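Local coordinates for protein 2-aminomuconic 6-semialdehyde dehydrogenase (PDB 7BZV) that oxidises 2-aminomuconic 6-semialdehyde in the meta-cleavage pathway of 2-aminophenol breakdown, with NAD+ as cofactor and a tetramer needed to bind it, at residues S124-L127 against A133-L136; T60-R65 against D115-A120; V358-F361 against R365-G368; A86-A89 against P94-M97. All coordinates share one frame; numbering follows the deposited sequence.

Contact 1. Residues S124-L127 against A133-L136; sequences SHRL and AYAL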
ATOM      1  N   SER B 124      -5.867   4.316  -5.984  1.00 22.79           N
ATOM      2  CA  SER B 124      -7.287   4.469  -6.279  1.00 18.62           C
ATOM      3  C   SER B 124      -8.127   4.547  -5.009  1.00 20.18           C
ATOM      4  O   SER B 124      -7.851   3.876  -4.008  1.00 23.68           O
ATOM      5  CB  SER B 124      -7.700   3.301  -7.194  1.00 23.73           C
ATOM      6  OG  SER B 124      -9.096   3.233  -7.261  1.00 25.41           O
ATOM      7  N   HIS B 125      -9.167   5.382  -5.074  1.00 21.77           N
ATOM      8  CA  HIS B 125     -10.149   5.514  -4.003  1.00 23.58           C
ATOM      9  C   HIS B 125     -11.530   5.625  -4.634  1.00 26.55           C
ATOM     10  O   HIS B 125     -11.700   6.062  -5.783  1.00 25.39           O
ATOM     11  CB  HIS B 125      -9.907   6.748  -3.076  1.00 26.61           C
ATOM     12  CG  HIS B 125      -8.759   6.576  -2.113  1.00 39.00           C
ATOM     13  ND1 HIS B 125      -7.451   6.797  -2.485  1.00 32.97           N
ATOM     14  CD2 HIS B 125      -8.721   6.235  -0.795  1.00 42.19           C
ATOM     15  CE1 HIS B 125      -6.648   6.546  -1.460  1.00 40.45           C
ATOM     16  NE2 HIS B 125      -7.392   6.218  -0.417  1.00 36.45           N
ATOM     17  N   ARG B 126     -12.531   5.258  -3.849  1.00 19.94           N
ATOM     18  CA  ARG B 126     -13.919   5.423  -4.219  1.00 22.85           C
ATOM     19  C   ARG B 126     -14.524   6.531  -3.374  1.00 29.08           C
ATOM     20  O   ARG B 126     -14.438   6.487  -2.150  1.00 29.19           O
ATOM     21  CB  ARG B 126     -14.724   4.138  -4.017  1.00 28.76           C
ATOM     22  CG  ARG B 126     -16.223   4.389  -4.289  1.00 29.60           C
ATOM     23  CD  ARG B 126     -17.055   3.138  -4.091  1.00 38.30           C
ATOM     24  NE  ARG B 126     -18.464   3.389  -3.722  1.00 35.43           N
ATOM     25  CZ  ARG B 126     -19.472   2.726  -4.271  1.00 40.20           C
ATOM     26  NH1 ARG B 126     -19.198   1.811  -5.188  1.00 38.16           N
ATOM     27  NH2 ARG B 126     -20.719   2.946  -3.889  1.00 44.71           N
ATOM     28  N   LEU B 127     -15.166   7.479  -4.022  1.00 26.39           N
ATOM     29  CA  LEU B 127     -15.840   8.589  -3.358  1.00 35.00           C
ATOM     30  C   LEU B 127     -17.355   8.370  -3.402  1.00 27.68           C
ATOM     31  O   LEU B 127     -17.949   8.272  -4.480  1.00 31.26           O
ATOM     32  CB  LEU B 127     -15.466   9.902  -4.048  1.00 40.53           C
ATOM     33  CG  LEU B 127     -16.035  11.249  -3.607  1.00 69.77           C
ATOM     34  CD1 LEU B 127     -15.558  11.560  -2.217  1.00 65.26           C
ATOM     35  CD2 LEU B 127     -15.639  12.331  -4.606  1.00106.70           C
ATOM     36  N   ALA B 133     -25.099   7.934  -5.878  1.00 34.13           N
ATOM     37  CA  ALA B 133     -24.012   8.064  -6.853  1.00 37.96           C
ATOM     38  C   ALA B 133     -22.657   7.834  -6.191  1.00 30.36           C
ATOM     39  O   ALA B 133     -22.522   7.837  -4.968  1.00 32.35           O
ATOM     40  CB  ALA B 133     -24.061   9.445  -7.508  1.00 36.30           C
ATOM     41  N   TYR B 134     -21.632   7.613  -7.015  1.00 22.02           N
ATOM     42  CA  TYR B 134     -20.284   7.489  -6.504  1.00 23.09           C
ATOM     43  C   TYR B 134     -19.316   7.865  -7.612  1.00 19.97           C
ATOM     44  O   TYR B 134     -19.705   8.034  -8.757  1.00 25.99           O
ATOM     45  CB  TYR B 134     -19.993   6.090  -5.951  1.00 29.15           C
ATOM     46  CG  TYR B 134     -20.030   4.927  -6.945  1.00 30.57           C
ATOM     47  CD1 TYR B 134     -21.237   4.327  -7.286  1.00 33.72           C
ATOM     48  CD2 TYR B 134     -18.874   4.432  -7.507  1.00 25.86           C
ATOM     49  CE1 TYR B 134     -21.284   3.238  -8.162  1.00 34.01           C
ATOM     50  CE2 TYR B 134     -18.900   3.358  -8.414  1.00 27.05           C
ATOM     51  CZ  TYR B 134     -20.113   2.759  -8.734  1.00 25.22           C
ATOM     52  OH  TYR B 134     -20.163   1.686  -9.608  1.00 30.83           O
ATOM     53  N   ALA B 135     -18.064   8.055  -7.224  1.00 23.30           N
ATOM     54  CA  ALA B 135     -17.030   8.385  -8.178  1.00 25.95           C
ATOM     55  C   ALA B 135     -15.878   7.440  -7.948  1.00 20.29           C
ATOM     56  O   ALA B 135     -15.393   7.295  -6.821  1.00 28.26           O
ATOM     57  CB  ALA B 135     -16.526   9.844  -8.033  1.00 29.59           C
ATOM     58  N   LEU B 136     -15.362   6.912  -9.030  1.00 20.08           N
ATOM     59  CA  LEU B 136     -14.133   6.155  -8.977  1.00 16.55           C
ATOM     60  C   LEU B 136     -12.959   7.065  -9.332  1.00 18.44           C
ATOM     61  O   LEU B 136     -12.947   7.649 -10.425  1.00 21.54           O
ATOM     62  CB  LEU B 136     -14.177   4.997  -9.958  1.00 23.31           C
ATOM     63  CG  LEU B 136     -15.323   3.981  -9.867  1.00 33.14           C
ATOM     64  CD1 LEU B 136     -15.261   3.082 -11.101  1.00 49.57           C
ATOM     65  CD2 LEU B 136     -15.136   3.217  -8.569  1.00 70.81           C
TER
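R126 lays its guanidinium flat on the ring of Y134, the planes only 5° apart and CZ 3.8 Å from the ring centroid, a stacked cation-pi pair. Its CG stands anti to the backbone N (chi1 174°), and the extended chain carries the group diagonally over the hairpin, so that NH1 hangs above the middle of the ring. The polar ends go to another subunit: NH1 forms a salt bridge and Y134 OH a hydrogen bond to E434 of the fourth subunit, while NE pairs with D128. Between the backbones, L127 and A135 form an antiparallel hydrogen-bonded pair, L127 N to A135 O at 2.8 Å (175°) and A135 N to L127 O at 2.8 Å. R126 and L136 make a non-hydrogen-bonded pair. The apolar share is small, L127 CB meeting A135 CB at 4.1 Å on the face away from R126. A leucine in place of R126 would probably leave the Y134 ring without its cation and E434 of the fourth subunit without its salt-bridge partner. The backbone thus closes the hairpin, and the stacked pair offers a charge and a hydroxyl to one carboxylate of another subunit, consistent with an arm used in tetramer assembly.

Contact 2. Residues T60-R65 against D115-A120; sequences TTAAQR and DILATA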
ATOM      1  N   THR B  60       4.967   2.241 -25.872  1.00 34.07           N
ATOM      2  CA  THR B  60       5.325   1.055 -25.093  1.00 41.84           C
ATOM      3  C   THR B  60       4.366   0.858 -23.931  1.00 29.69           C
ATOM      4  O   THR B  60       3.911   1.815 -23.304  1.00 35.44           O
ATOM      5  CB  THR B  60       6.738   1.147 -24.519  1.00 29.66           C
ATOM      6  OG1 THR B  60       6.841   2.326 -23.716  1.00 35.94           O
ATOM      7  CG2 THR B  60       7.774   1.153 -25.656  1.00 36.44           C
ATOM      8  N   THR B  61       4.053  -0.390 -23.649  1.00 33.34           N
ATOM      9  CA  THR B  61       3.421  -0.707 -22.377  1.00 39.09           C
ATOM     10  C   THR B  61       4.451  -0.758 -21.235  1.00 45.87           C
ATOM     11  O   THR B  61       5.650  -0.948 -21.456  1.00 27.60           O
ATOM     12  CB  THR B  61       2.739  -2.058 -22.453  1.00 25.49           C
ATOM     13  OG1 THR B  61       3.736  -3.064 -22.592  1.00 37.82           O
ATOM     14  CG2 THR B  61       1.739  -2.133 -23.663  1.00 37.55           C
ATOM     15  N   ALA B  62       3.949  -0.661 -19.996  1.00 37.66           N
ATOM     16  CA  ALA B  62       4.798  -0.908 -18.829  1.00 34.02           C
ATOM     17  C   ALA B  62       5.511  -2.243 -18.956  1.00 32.41           C
ATOM     18  O   ALA B  62       6.722  -2.350 -18.720  1.00 27.11           O
ATOM     19  CB  ALA B  62       3.962  -0.872 -17.546  1.00 34.99           C
ATOM     20  N   ALA B  63       4.788  -3.275 -19.369  1.00 30.67           N
ATOM     21  CA  ALA B  63       5.421  -4.579 -19.475  1.00 27.33           C
ATOM     22  C   ALA B  63       6.565  -4.573 -20.481  1.00 27.37           C
ATOM     23  O   ALA B  63       7.591  -5.237 -20.278  1.00 30.80           O
ATOM     24  CB  ALA B  63       4.386  -5.635 -19.848  1.00 41.24           C
ATOM     25  N   GLN B  64       6.389  -3.890 -21.616  1.00 30.67           N
ATOM     26  CA  GLN B  64       7.477  -3.822 -22.584  1.00 30.36           C
ATOM     27  C   GLN B  64       8.669  -3.096 -21.998  1.00 20.47           C
ATOM     28  O   GLN B  64       9.825  -3.441 -22.288  1.00 28.25           O
ATOM     29  CB  GLN B  64       7.013  -3.123 -23.876  1.00 27.94           C
ATOM     30  CG  GLN B  64       6.062  -3.950 -24.701  1.00 41.09           C
ATOM     31  CD  GLN B  64       5.388  -3.154 -25.817  1.00 43.96           C
ATOM     32  OE1 GLN B  64       4.939  -2.028 -25.621  1.00 34.59           O
ATOM     33  NE2 GLN B  64       5.344  -3.741 -26.995  1.00 51.60           N
ATOM     34  N   ARG B  65       8.423  -2.048 -21.204  1.00 25.58           N
ATOM     35  CA  ARG B  65       9.551  -1.321 -20.632  1.00 23.11           C
ATOM     36  C   ARG B  65      10.252  -2.156 -19.560  1.00 25.18           C
ATOM     37  O   ARG B  65      11.476  -2.113 -19.444  1.00 26.08           O
ATOM     38  CB  ARG B  65       9.058   0.033 -20.132  1.00 20.40           C
ATOM     39  CG  ARG B  65       8.642   0.913 -21.346  1.00 26.70           C
ATOM     40  CD  ARG B  65       8.522   2.374 -21.028  1.00 32.29           C
ATOM     41  NE  ARG B  65       7.722   2.598 -19.841  1.00 34.15           N
ATOM     42  CZ  ARG B  65       6.402   2.712 -19.838  1.00 37.54           C
ATOM     43  NH1 ARG B  65       5.714   2.630 -20.967  1.00 39.91           N
ATOM     44  NH2 ARG B  65       5.772   2.923 -18.704  1.00 36.69           N
ATOM     45  N   ASP B 115      11.594  -4.601 -11.738  1.00 22.05           N
ATOM     46  CA  ASP B 115      10.715  -5.281 -10.789  1.00 24.87           C
ATOM     47  C   ASP B 115       9.670  -4.326 -10.223  1.00 21.35           C
ATOM     48  O   ASP B 115       8.481  -4.661 -10.153  1.00 22.17           O
ATOM     49  CB  ASP B 115      11.531  -5.888  -9.624  1.00 23.05           C
ATOM     50  CG  ASP B 115      12.433  -7.029 -10.040  1.00 27.56           C
ATOM     51  OD1 ASP B 115      12.278  -7.620 -11.132  1.00 26.74           O
ATOM     52  OD2 ASP B 115      13.364  -7.325  -9.276  1.00 25.69           O
ATOM     53  N   ILE B 116      10.095  -3.130  -9.803  1.00 21.74           N
ATOM     54  CA  ILE B 116       9.155  -2.151  -9.240  1.00 20.41           C
ATOM     55  C   ILE B 116       8.089  -1.769 -10.249  1.00 21.94           C
ATOM     56  O   ILE B 116       6.899  -1.682  -9.933  1.00 22.18           O
ATOM     57  CB  ILE B 116       9.909  -0.903  -8.765  1.00 24.40           C
ATOM     58  CG1 ILE B 116      10.652  -1.322  -7.500  1.00 39.50           C
ATOM     59  CG2 ILE B 116       8.950   0.264  -8.470  1.00 29.10           C
ATOM     60  CD1 ILE B 116      11.886  -0.589  -7.224  1.00 37.38           C
ATOM     61  N   LEU B 117       8.495  -1.554 -11.494  1.00 21.87           N
ATOM     62  CA  LEU B 117       7.522  -1.223 -12.537  1.00 22.41           C
ATOM     63  C   LEU B 117       6.579  -2.381 -12.774  1.00 24.20           C
ATOM     64  O   LEU B 117       5.369  -2.187 -12.922  1.00 22.42           O
ATOM     65  CB  LEU B 117       8.248  -0.862 -13.833  1.00 23.50           C
ATOM     66  CG  LEU B 117       7.386  -0.485 -15.048  1.00 23.79           C
ATOM     67  CD1 LEU B 117       6.482   0.703 -14.754  1.00 24.64           C
ATOM     68  CD2 LEU B 117       8.318  -0.226 -16.282  1.00 25.09           C
ATOM     69  N   ALA B 118       7.110  -3.603 -12.774  1.00 22.80           N
ATOM     70  CA  ALA B 118       6.265  -4.750 -13.081  1.00 24.82           C
ATOM     71  C   ALA B 118       5.116  -4.889 -12.093  1.00 24.10           C
ATOM     72  O   ALA B 118       4.013  -5.283 -12.483  1.00 22.28           O
ATOM     73  CB  ALA B 118       7.097  -6.040 -13.103  1.00 25.19           C
ATOM     74  N   THR B 119       5.328  -4.538 -10.820  1.00 20.89           N
ATOM     75  CA  THR B 119       4.282  -4.738  -9.835  1.00 21.75           C
ATOM     76  C   THR B 119       3.605  -3.445  -9.388  1.00 24.43           C
ATOM     77  O   THR B 119       2.746  -3.495  -8.514  1.00 26.34           O
ATOM     78  CB  THR B 119       4.834  -5.485  -8.618  1.00 23.34           C
ATOM     79  OG1 THR B 119       5.882  -4.715  -8.025  1.00 23.97           O
ATOM     80  CG2 THR B 119       5.403  -6.840  -9.003  1.00 24.36           C
ATOM     81  N   ALA B 120       3.924  -2.315  -9.985  1.00 20.08           N
ATOM     82  CA  ALA B 120       3.388  -1.050  -9.505  1.00 20.35           C
ATOM     83  C   ALA B 120       1.865  -1.079  -9.579  1.00 25.89           C
ATOM     84  O   ALA B 120       1.309  -1.423 -10.628  1.00 24.61           O
ATOM     85  CB  ALA B 120       3.925   0.085 -10.358  1.00 26.74           C
TER
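R65, whose CB leans on L117, holds its guanidinium back over its own segment. Over one face lies the backbone of A62, its CA 3.9 Å above the plane and toward the rim. At the edge, NH1 bonds to T60 OG1 at 3.0 Å, within 3° of the guanidinium plane, while NE is used by A169 O; bonds on two sides hold the group against turning. Another flat group, the amide of Q64, closes the capping box at the start of helix 62-78: T61 N gives to Q64 OE1 at 2.7 Å on a lone pair, and Q64 N returns a bond to T61 OG1.

Between the two helices the contact is apolar and depends on L117. With CG anti to the backbone N (chi1 180°), its two methyls rest against the first turn of the other helix: CD1 meets A62 CB at 4.1 Å, and CD2 sits 3.6 Å from A62 O and 3.9 Å from R65 CB.

The pairing sets the first turn of helix 62-78 against the last turns of helix 95-119. V66 extends the patch onto L117 and A118, helix 468-474 covers I116 and A120, and T119 bonds to T119 of the fourth subunit.

Contact 3. Residues V358-F361 against R365-G368; sequences VPRF and RDNG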
ATOM      1  N   VAL B 358      50.633  13.406   1.200  1.00 44.38           N
ATOM      2  CA  VAL B 358      50.495  12.801  -0.117  1.00 40.66           C
ATOM      3  C   VAL B 358      51.417  11.592  -0.153  1.00 45.54           C
ATOM      4  O   VAL B 358      52.586  11.723   0.215  1.00 48.23           O
ATOM      5  CB  VAL B 358      50.853  13.808  -1.224  1.00 50.23           C
ATOM      6  CG1 VAL B 358      50.912  13.113  -2.576  1.00 68.68           C
ATOM      7  CG2 VAL B 358      49.866  14.979  -1.222  1.00 43.90           C
ATOM      8  N   PRO B 359      50.975  10.422  -0.603  1.00 42.70           N
ATOM      9  CA  PRO B 359      51.930   9.323  -0.787  1.00 46.01           C
ATOM     10  C   PRO B 359      52.940   9.659  -1.876  1.00 54.77           C
ATOM     11  O   PRO B 359      52.636  10.356  -2.849  1.00 56.76           O
ATOM     12  CB  PRO B 359      51.051   8.134  -1.181  1.00 40.41           C
ATOM     13  CG  PRO B 359      49.847   8.767  -1.853  1.00 44.82           C
ATOM     14  CD  PRO B 359      49.651  10.122  -1.179  1.00 41.06           C
ATOM     15  N   ARG B 360      54.166   9.177  -1.687  1.00 51.48           N
ATOM     16  CA  ARG B 360      55.202   9.247  -2.718  1.00 53.86           C
ATOM     17  C   ARG B 360      55.492   7.833  -3.204  1.00 52.34           C
ATOM     18  O   ARG B 360      55.910   6.974  -2.422  1.00 55.52           O
ATOM     19  CB  ARG B 360      56.486   9.899  -2.206  1.00 63.21           C
ATOM     20  CG  ARG B 360      57.550  10.075  -3.312  1.00102.05           C
ATOM     21  CD  ARG B 360      58.945  10.232  -2.723  1.00120.40           C
ATOM     22  NE  ARG B 360      60.021   9.894  -3.652  1.00120.73           N
ATOM     23  CZ  ARG B 360      60.542   8.678  -3.793  1.00111.34           C
ATOM     24  NH1 ARG B 360      60.081   7.668  -3.068  1.00104.97           N
ATOM     25  NH2 ARG B 360      61.527   8.476  -4.660  1.00108.29           N
ATOM     26  N   PHE B 361      55.275   7.596  -4.488  1.00 44.14           N
ATOM     27  CA  PHE B 361      55.503   6.281  -5.058  1.00 47.52           C
ATOM     28  C   PHE B 361      56.833   6.148  -5.786  1.00 58.90           C
ATOM     29  O   PHE B 361      57.311   5.017  -5.960  1.00 47.83           O
ATOM     30  CB  PHE B 361      54.390   5.949  -6.039  1.00 53.89           C
ATOM     31  CG  PHE B 361      53.029   5.933  -5.420  1.00 56.38           C
ATOM     32  CD1 PHE B 361      52.574   4.805  -4.745  1.00 49.86           C
ATOM     33  CD2 PHE B 361      52.199   7.037  -5.520  1.00 64.60           C
ATOM     34  CE1 PHE B 361      51.272   4.782  -4.190  1.00 48.99           C
ATOM     35  CE2 PHE B 361      50.917   7.026  -4.967  1.00 55.47           C
ATOM     36  CZ  PHE B 361      50.463   5.910  -4.294  1.00 54.81           C
ATOM     37  N   ARG B 365      52.975   7.671 -10.962  1.00 49.28           N
ATOM     38  CA  ARG B 365      51.821   7.912 -10.099  1.00 50.78           C
ATOM     39  C   ARG B 365      51.949   9.240  -9.383  1.00 54.72           C
ATOM     40  O   ARG B 365      50.944   9.791  -8.940  1.00 44.94           O
ATOM     41  CB  ARG B 365      51.673   6.795  -9.060  1.00 45.78           C
ATOM     42  CG  ARG B 365      51.131   5.494  -9.621  1.00 47.26           C
ATOM     43  CD  ARG B 365      51.070   4.417  -8.546  1.00 50.95           C
ATOM     44  NE  ARG B 365      52.333   3.692  -8.399  1.00 53.18           N
ATOM     45  CZ  ARG B 365      52.530   2.738  -7.498  1.00 67.16           C
ATOM     46  NH1 ARG B 365      51.547   2.408  -6.667  1.00 59.21           N
ATOM     47  NH2 ARG B 365      53.698   2.111  -7.430  1.00 84.39           N
ATOM     48  N   ASP B 366      53.162   9.774  -9.261  1.00 45.03           N
ATOM     49  CA  ASP B 366      53.313  11.036  -8.548  1.00 43.13           C
ATOM     50  C   ASP B 366      52.817  12.230  -9.359  1.00 42.54           C
ATOM     51  O   ASP B 366      52.672  13.318  -8.789  1.00 47.82           O
ATOM     52  CB  ASP B 366      54.777  11.221  -8.142  1.00 53.58           C
ATOM     53  CG  ASP B 366      55.234  10.176  -7.124  1.00 68.68           C
ATOM     54  OD1 ASP B 366      54.486   9.927  -6.155  1.00 57.15           O
ATOM     55  OD2 ASP B 366      56.343   9.603  -7.284  1.00 63.78           O
ATOM     56  N   ASN B 367      52.570  12.069 -10.661  1.00 36.03           N
ATOM     57  CA  ASN B 367      51.859  13.093 -11.412  1.00 52.42           C
ATOM     58  C   ASN B 367      50.354  12.891 -11.354  1.00 50.66           C
ATOM     59  O   ASN B 367      49.619  13.663 -11.973  1.00 46.53           O
ATOM     60  CB  ASN B 367      52.315  13.128 -12.872  1.00 69.91           C
ATOM     61  CG  ASN B 367      53.812  13.386 -13.007  1.00 73.94           C
ATOM     62  OD1 ASN B 367      54.391  14.211 -12.286  1.00 82.78           O
ATOM     63  ND2 ASN B 367      54.439  12.689 -13.931  1.00 68.32           N
ATOM     64  N   GLY B 368      49.892  11.854 -10.662  1.00 56.55           N
ATOM     65  CA  GLY B 368      48.479  11.657 -10.424  1.00 53.31           C
ATOM     66  C   GLY B 368      48.009  12.467  -9.230  1.00 52.77           C
ATOM     67  O   GLY B 368      48.726  13.303  -8.677  1.00 48.93           O
TER
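F361 and R365 meet in a surface contact inside the long connection between strands 351-354 and 374-377, where a 3-10 turn folds back on the chain just before it. The centre is a CH-pi arrangement: R365 CD sits over the middle of the F361 ring, 4.0 Å from its centroid and 12° off the normal. From there the arginine bends at chi3, and its guanidinium slides out over the ring's rim, NH1 lying 3.2 Å from CD1 of F361 with the two planes 22° apart. The alkyl part of the chain and the charged end therefore share one face of the ring.

The polar half belongs to D366. Its OD1 accepts F361 N at 3.0 Å through the syn lone pair, in an almost straight bond (173°), and lies close to the ring edge as well, 3.7 Å from CD2 of F361. OD2 turns to G362 N, so both oxygens are engaged in pinning the same bend.

The charge of R365 is met by D317 at NH1 and by D363 at NH2, and W318 makes a cation-pi contact with it. A serine at R365 would probably uncover one face of the F361 ring and leave D317 and D363 without their cation.

Around it, W370 meets the F361 ring edge-to-face and also touches P359 and R365. The bend is thus tied to the chain entering strand 374-377, next to strand 351-354, outermost of its sheet within this chain, and no other subunit reaches either segment.

Contact 4. Residues A86-A89 against P94-M97; sequences AEMA and PLSM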
ATOM      1  N   ALA B  86      36.491   1.197 -18.232  1.00 40.71           N
ATOM      2  CA  ALA B  86      36.292   2.623 -18.438  1.00 42.25           C
ATOM      3  C   ALA B  86      36.140   3.357 -17.114  1.00 37.82           C
ATOM      4  O   ALA B  86      36.690   4.455 -16.936  1.00 31.37           O
ATOM      5  CB  ALA B  86      35.072   2.862 -19.326  1.00 50.80           C
ATOM      6  N   GLU B  87      35.361   2.788 -16.187  1.00 37.55           N
ATOM      7  CA  GLU B  87      35.142   3.454 -14.908  1.00 39.59           C
ATOM      8  C   GLU B  87      36.452   3.593 -14.140  1.00 34.39           C
ATOM      9  O   GLU B  87      36.749   4.652 -13.560  1.00 33.71           O
ATOM     10  CB  GLU B  87      34.097   2.682 -14.094  1.00 31.13           C
ATOM     11  CG  GLU B  87      33.498   3.486 -12.945  1.00 37.75           C
ATOM     12  CD  GLU B  87      32.320   4.316 -13.393  1.00 38.05           C
ATOM     13  OE1 GLU B  87      32.362   4.857 -14.532  1.00 33.21           O
ATOM     14  OE2 GLU B  87      31.335   4.406 -12.613  1.00 30.18           O
ATOM     15  N   MET B  88      37.276   2.545 -14.153  1.00 35.91           N
ATOM     16  CA  MET B  88      38.524   2.598 -13.390  1.00 33.50           C
ATOM     17  C   MET B  88      39.510   3.576 -14.016  1.00 31.08           C
ATOM     18  O   MET B  88      40.240   4.267 -13.299  1.00 35.66           O
ATOM     19  CB  MET B  88      39.121   1.191 -13.301  1.00 33.37           C
ATOM     20  CG  MET B  88      38.357   0.397 -12.253  1.00 38.17           C
ATOM     21  SD  MET B  88      38.972  -1.210 -11.798  1.00 47.23           S
ATOM     22  CE  MET B  88      38.625  -2.196 -13.130  1.00 46.41           C
ATOM     23  N   ALA B  89      39.545   3.665 -15.345  1.00 36.07           N
ATOM     24  CA  ALA B  89      40.486   4.588 -15.977  1.00 42.72           C
ATOM     25  C   ALA B  89      40.111   6.028 -15.662  1.00 40.62           C
ATOM     26  O   ALA B  89      40.973   6.850 -15.340  1.00 41.38           O
ATOM     27  CB  ALA B  89      40.510   4.370 -17.489  1.00 31.88           C
ATOM     28  N   PRO B  94      39.850   1.742  -7.138  1.00 29.68           N
ATOM     29  CA  PRO B  94      40.382   0.381  -7.011  1.00 29.24           C
ATOM     30  C   PRO B  94      39.405  -0.647  -7.557  1.00 41.32           C
ATOM     31  O   PRO B  94      38.173  -0.490  -7.484  1.00 35.39           O
ATOM     32  CB  PRO B  94      40.577   0.201  -5.502  1.00 29.74           C
ATOM     33  CG  PRO B  94      40.527   1.599  -4.907  1.00 37.29           C
ATOM     34  CD  PRO B  94      39.667   2.417  -5.838  1.00 34.88           C
ATOM     35  N   LEU B  95      39.979  -1.718  -8.104  1.00 35.07           N
ATOM     36  CA  LEU B  95      39.183  -2.846  -8.570  1.00 32.76           C
ATOM     37  C   LEU B  95      38.237  -3.325  -7.483  1.00 33.67           C
ATOM     38  O   LEU B  95      37.073  -3.645  -7.759  1.00 32.40           O
ATOM     39  CB  LEU B  95      40.101  -3.980  -9.024  1.00 37.51           C
ATOM     40  CG  LEU B  95      39.442  -5.286  -9.471  1.00 36.64           C
ATOM     41  CD1 LEU B  95      38.664  -5.038 -10.771  1.00 37.01           C
ATOM     42  CD2 LEU B  95      40.489  -6.398  -9.667  1.00 44.69           C
ATOM     43  N   SER B  96      38.713  -3.345  -6.231  1.00 32.42           N
ATOM     44  CA  SER B  96      37.896  -3.791  -5.108  1.00 37.95           C
ATOM     45  C   SER B  96      36.630  -2.952  -4.952  1.00 32.36           C
ATOM     46  O   SER B  96      35.635  -3.425  -4.403  1.00 40.84           O
ATOM     47  CB  SER B  96      38.702  -3.706  -3.819  1.00 39.98           C
ATOM     48  OG  SER B  96      39.167  -2.378  -3.637  1.00 37.95           O
ATOM     49  N   MET B  97      36.666  -1.704  -5.385  1.00 36.50           N
ATOM     50  CA  MET B  97      35.493  -0.838  -5.343  1.00 40.85           C
ATOM     51  C   MET B  97      34.635  -0.999  -6.589  1.00 41.42           C
ATOM     52  O   MET B  97      33.424  -1.231  -6.496  1.00 37.03           O
ATOM     53  CB  MET B  97      35.951   0.612  -5.190  1.00 49.73           C
ATOM     54  CG  MET B  97      34.826   1.672  -5.200  1.00 58.48           C
ATOM     55  SD  MET B  97      34.283   1.710  -3.503  1.00 55.72           S
ATOM     56  CE  MET B  97      32.811   2.796  -3.412  1.00 51.91           C
TER
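M88 and L95 make the close part of this contact, thioether against leucine where the short connection from helix 80-91 leads into helix 95-119. The sulfur comes in over the backbone of the second helix's first residue: SD is 3.6 Å from L95 CA and 3.9 Å from L95 N. Beyond it the chain bends at chi3 (-73°), which brings the terminal methyl alongside the leucine branch, M88 CE to L95 CD1 at 3.7 Å. L95 sends CG anti to its own N (chi1 176°), so that CD1 lies beside both the sulfur and the methyl. No hydrogen bond crosses between the segments; the contact is apolar packing of the M88 thioether on the backbone and side chain of L95.

Away from this point it slackens. M88 SD comes no nearer to P94 C than 4.3 Å, and the CB of P94 points away from the first helix. Both M88 and L95 remain partly exposed, so the pairing is not fully buried. P94 stands at the N-cap position, and its O accepts M97 N at 2.9 Å in the first turn.

E87 leaves helix 80-91 on another side, its carboxylate taken by T185 OG1 and L157 N. M88 also touches A98, one turn on from L95, while L95 packs on T322 and shares a backbone hydrogen bond with P319. The contact thus bridges the short connection between two consecutive helices, with the 319-322 region of the chain laid against the start of the second.

Overall arrangement
Helix 95-119 joins two of the sites: contact 4 lies at its first turn and contact 2 at its last, with centres 32 Å apart, and along the chain contact 4 is nested inside the loop that contact 2 closes. The helix then leads into strand 124-128 of contact 1, centred 26 Å from contact 2. Contacts 1 and 2 both touch the fourth subunit, which places them on the assembly side, while no other chain touches contacts 3 or 4. Those two sit close together, nearest atoms about 10 Å apart, across the chain's centre from contact 1, and the centres of contacts 1 and 3 are 68 Å apart. A bound di(hydroxyethyl)ether lies about 4 Å from the L127 side chain in contact 1.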